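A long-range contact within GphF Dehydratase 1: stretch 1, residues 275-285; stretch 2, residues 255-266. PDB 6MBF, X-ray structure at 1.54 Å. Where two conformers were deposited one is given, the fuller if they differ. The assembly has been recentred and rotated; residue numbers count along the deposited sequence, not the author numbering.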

# COMPACT_ATOMS: atom_id res chain seq x y z
N ALA A 275 9.53 9.10 -0.62
CA ALA A 275 8.54 8.71 0.37
C ALA A 275 9.22 8.01 1.53
O ALA A 275 10.31 7.46 1.38
CB ALA A 275 7.46 7.81 -0.24
N SER A 276 8.56 8.02 2.68
CA SER A 276 9.10 7.36 3.86
C SER A 276 7.98 6.66 4.60
O SER A 276 6.89 7.22 4.78
CB SER A 276 9.79 8.35 4.80
OG SER A 276 8.87 9.33 5.23
N VAL A 277 8.26 5.44 5.06
CA VAL A 277 7.29 4.58 5.73
C VAL A 277 7.89 4.21 7.08
O VAL A 277 8.97 3.61 7.14
CB VAL A 277 6.95 3.32 4.92
CG1 VAL A 277 6.00 2.44 5.70
CG2 VAL A 277 6.34 3.69 3.56
N ASP A 278 7.20 4.57 8.17
CA ASP A 278 7.66 4.25 9.51
C ASP A 278 6.77 3.18 10.12
O ASP A 278 5.55 3.34 10.18
CB ASP A 278 7.65 5.49 10.42
CG ASP A 278 8.62 6.56 9.95
OD1 ASP A 278 8.28 7.76 10.07
OD2 ASP A 278 9.70 6.19 9.45
N ALA A 279 7.40 2.11 10.61
CA ALA A 279 6.72 1.06 11.37
C ALA A 279 5.55 0.46 10.59
O ALA A 279 4.40 0.44 11.05
CB ALA A 279 6.28 1.60 12.74
N LEU A 280 5.85 -0.02 9.39
CA LEU A 280 4.93 -0.94 8.74
C LEU A 280 4.82 -2.20 9.60
O LEU A 280 5.82 -2.84 9.90
CB LEU A 280 5.44 -1.27 7.34
CG LEU A 280 4.66 -2.34 6.58
CD1 LEU A 280 3.27 -1.85 6.26
CD2 LEU A 280 5.40 -2.76 5.31
N GLN A 281 3.60 -2.53 10.02
CA GLN A 281 3.37 -3.65 10.92
C GLN A 281 2.77 -4.80 10.12
O GLN A 281 1.74 -4.63 9.47
CB GLN A 281 2.47 -3.21 12.08
CG GLN A 281 3.18 -2.25 13.03
CD GLN A 281 2.29 -1.15 13.58
OE1 GLN A 281 2.36 0.01 13.15
NE2 GLN A 281 1.46 -1.50 14.55
N LEU A 282 3.44 -5.95 10.15
CA LEU A 282 3.02 -7.12 9.39
C LEU A 282 2.60 -8.23 10.34
O LEU A 282 3.23 -8.45 11.37
CB LEU A 282 4.16 -7.63 8.50
CG LEU A 282 4.80 -6.65 7.52
CD1 LEU A 282 5.95 -7.36 6.78
CD2 LEU A 282 3.75 -6.15 6.56
N LYS A 283 1.54 -8.95 9.98
CA LYS A 283 1.09 -10.08 10.78
C LYS A 283 0.66 -11.21 9.86
O LYS A 283 0.07 -10.97 8.81
CB LYS A 283 -0.06 -9.68 11.71
CG LYS A 283 -0.45 -10.77 12.70
CD LYS A 283 -1.50 -10.29 13.69
CE LYS A 283 -1.81 -11.36 14.71
NZ LYS A 283 -2.78 -10.88 15.73
N ARG A 284 0.97 -12.45 10.26
CA ARG A 284 0.58 -13.60 9.45
C ARG A 284 -0.94 -13.72 9.40
O ARG A 284 -1.63 -13.56 10.41
CB ARG A 284 1.19 -14.88 10.01
CG ARG A 284 2.70 -15.00 9.83
CD ARG A 284 3.18 -16.37 10.26
NE ARG A 284 4.59 -16.59 9.97
CZ ARG A 284 5.05 -16.98 8.78
NH1 ARG A 284 4.20 -17.19 7.78
NH2 ARG A 284 6.35 -17.16 8.61
N ALA A 285 -1.45 -13.99 8.20
CA ALA A 285 -2.88 -14.19 8.03
C ALA A 285 -3.31 -15.51 8.64
O ALA A 285 -2.63 -16.53 8.51
CB ALA A 285 -3.25 -14.15 6.55
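Stretch 2, residues 255-266: DHNQTHTADLRL

Stretch 2 lies beside stretch 1 as its antiparallel neighbour in a sheet. Residues 259-266 are extended and pair with strand 275-284. The N-to-C directions differ by 155°, and the axes approach to 4.4 Å. Together the two stretches bury 937 Å².

R284 is covered most, with 97 Å². Its CB points toward stretch 2, which here is the loop before the strand. R284 N donates to Q258 O at 2.9 Å, and R284 NE donates to N257 O at 2.7 Å. N257 O lies at the edge of the guanidinium, near its plane. H256 NE2 sits over one face, 3.3 Å from R284 NE, but the angle is too poor for a hydrogen bond. Both terminal nitrogens of R284 are bound elsewhere in the structure.

A275, with 65 Å² covered, holds the other end. It pairs with L266: L266 N donates to A275 O at 2.8 Å, and A275 N to L266 O at 3.3 Å. Their side chains share a face, with A275 CB 4.1 Å from L266 CD2. V277 and L264 form the next hydrogen-bonded pair, and V277 CG1 lies 4.0 Å from L264 CD1.

L282, with 63 Å² covered, faces H260. L282 N donates to H260 O at 2.8 Å, and H260 N to L282 O at 3.0 Å. L280 pairs likewise with A262. The side chains of A275, V277, L280 and L282 all lie on one face, as do those of their partners.

Between V277 and L280 the register shifts by one, a beta bulge. A279 has phi/psi of 56/56, and its N donates to D263 OD1 at 2.8 Å. D278 OD2 forms a salt bridge with R265 NH1 at 2.9 Å. The R265 side chain thus reaches across the strands beside the bulge, with S276 CB over one face of its guanidinium.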

# COMPACT_ATOMS: atom_id res chain seq x y z
N ASP A 255 13.23 -18.58 14.54
CA ASP A 255 12.59 -19.70 13.88
C ASP A 255 11.39 -19.25 13.05
O ASP A 255 11.39 -19.35 11.83
CB ASP A 255 12.17 -20.75 14.92
CG ASP A 255 11.29 -21.85 14.34
OD1 ASP A 255 10.40 -22.34 15.06
OD2 ASP A 255 11.48 -22.23 13.16
N HIS A 256 10.38 -18.69 13.71
CA HIS A 256 9.10 -18.44 13.06
C HIS A 256 8.40 -17.34 13.83
O HIS A 256 8.32 -17.41 15.06
CB HIS A 256 8.26 -19.73 13.04
CG HIS A 256 6.93 -19.60 12.37
ND1 HIS A 256 6.73 -19.93 11.05
CD2 HIS A 256 5.73 -19.18 12.84
CE1 HIS A 256 5.47 -19.72 10.73
NE2 HIS A 256 4.84 -19.27 11.80
N ASN A 257 7.92 -16.32 13.13
CA ASN A 257 7.32 -15.16 13.77
C ASN A 257 5.88 -14.96 13.30
O ASN A 257 5.55 -15.22 12.15
CB ASN A 257 8.13 -13.89 13.49
CG ASN A 257 9.51 -13.94 14.10
OD1 ASN A 257 9.68 -13.65 15.29
ND2 ASN A 257 10.50 -14.32 13.30
N GLN A 258 5.04 -14.48 14.22
CA GLN A 258 3.70 -14.07 13.83
C GLN A 258 3.66 -12.64 13.32
O GLN A 258 2.74 -12.29 12.57
CB GLN A 258 2.72 -14.20 15.00
CG GLN A 258 2.41 -15.63 15.39
CD GLN A 258 1.88 -16.45 14.22
OE1 GLN A 258 0.93 -16.05 13.55
NE2 GLN A 258 2.50 -17.60 13.97
N THR A 259 4.63 -11.81 13.70
CA THR A 259 4.65 -10.41 13.31
C THR A 259 6.06 -9.97 12.95
O THR A 259 7.06 -10.54 13.42
CB THR A 259 4.12 -9.48 14.41
OG1 THR A 259 4.93 -9.62 15.58
CG2 THR A 259 2.67 -9.81 14.76
N HIS A 260 6.13 -8.94 12.11
CA HIS A 260 7.35 -8.21 11.82
C HIS A 260 7.01 -6.73 11.72
O HIS A 260 5.85 -6.36 11.52
CB HIS A 260 8.02 -8.65 10.51
CG HIS A 260 8.79 -9.92 10.63
ND1 HIS A 260 10.06 -9.97 11.17
CD2 HIS A 260 8.49 -11.19 10.25
CE1 HIS A 260 10.50 -11.22 11.13
NE2 HIS A 260 9.57 -11.97 10.57
N THR A 261 8.03 -5.90 11.87
CA THR A 261 7.90 -4.46 11.68
C THR A 261 9.06 -3.99 10.80
O THR A 261 10.17 -4.52 10.90
CB THR A 261 7.90 -3.71 13.03
OG1 THR A 261 6.86 -4.21 13.86
CG2 THR A 261 7.68 -2.21 12.82
N ALA A 262 8.80 -3.02 9.93
CA ALA A 262 9.83 -2.52 9.03
C ALA A 262 9.66 -1.03 8.80
O ALA A 262 8.54 -0.50 8.84
CB ALA A 262 9.82 -3.26 7.68
N ASP A 263 10.78 -0.36 8.56
CA ASP A 263 10.82 1.02 8.09
C ASP A 263 11.36 1.03 6.66
O ASP A 263 12.19 0.19 6.28
CB ASP A 263 11.71 1.88 8.98
CG ASP A 263 11.35 1.77 10.44
OD1 ASP A 263 10.16 1.92 10.76
OD2 ASP A 263 12.26 1.53 11.27
N LEU A 264 10.89 1.97 5.85
CA LEU A 264 11.32 2.04 4.46
C LEU A 264 11.52 3.49 4.04
O LEU A 264 10.85 4.40 4.55
CB LEU A 264 10.30 1.38 3.51
CG LEU A 264 9.96 -0.09 3.71
CD1 LEU A 264 8.81 -0.25 4.68
CD2 LEU A 264 9.60 -0.71 2.36
N ARG A 265 12.45 3.69 3.12
CA ARG A 265 12.72 4.99 2.51
C ARG A 265 12.81 4.78 1.01
O ARG A 265 13.57 3.93 0.54
CB ARG A 265 14.02 5.60 3.05
CG ARG A 265 14.03 5.79 4.57
CD ARG A 265 12.95 6.76 4.99
NE ARG A 265 13.03 7.15 6.39
CZ ARG A 265 12.26 6.68 7.36
NH1 ARG A 265 11.34 5.75 7.11
NH2 ARG A 265 12.41 7.13 8.60
N LEU A 266 12.00 5.53 0.26
CA LEU A 266 11.96 5.43 -1.20
C LEU A 266 12.68 6.63 -1.80
O LEU A 266 12.41 7.77 -1.43
CB LEU A 266 10.51 5.37 -1.70
CG LEU A 266 9.69 4.08 -1.51
CD1 LEU A 266 9.51 3.70 -0.04
CD2 LEU A 266 8.33 4.26 -2.16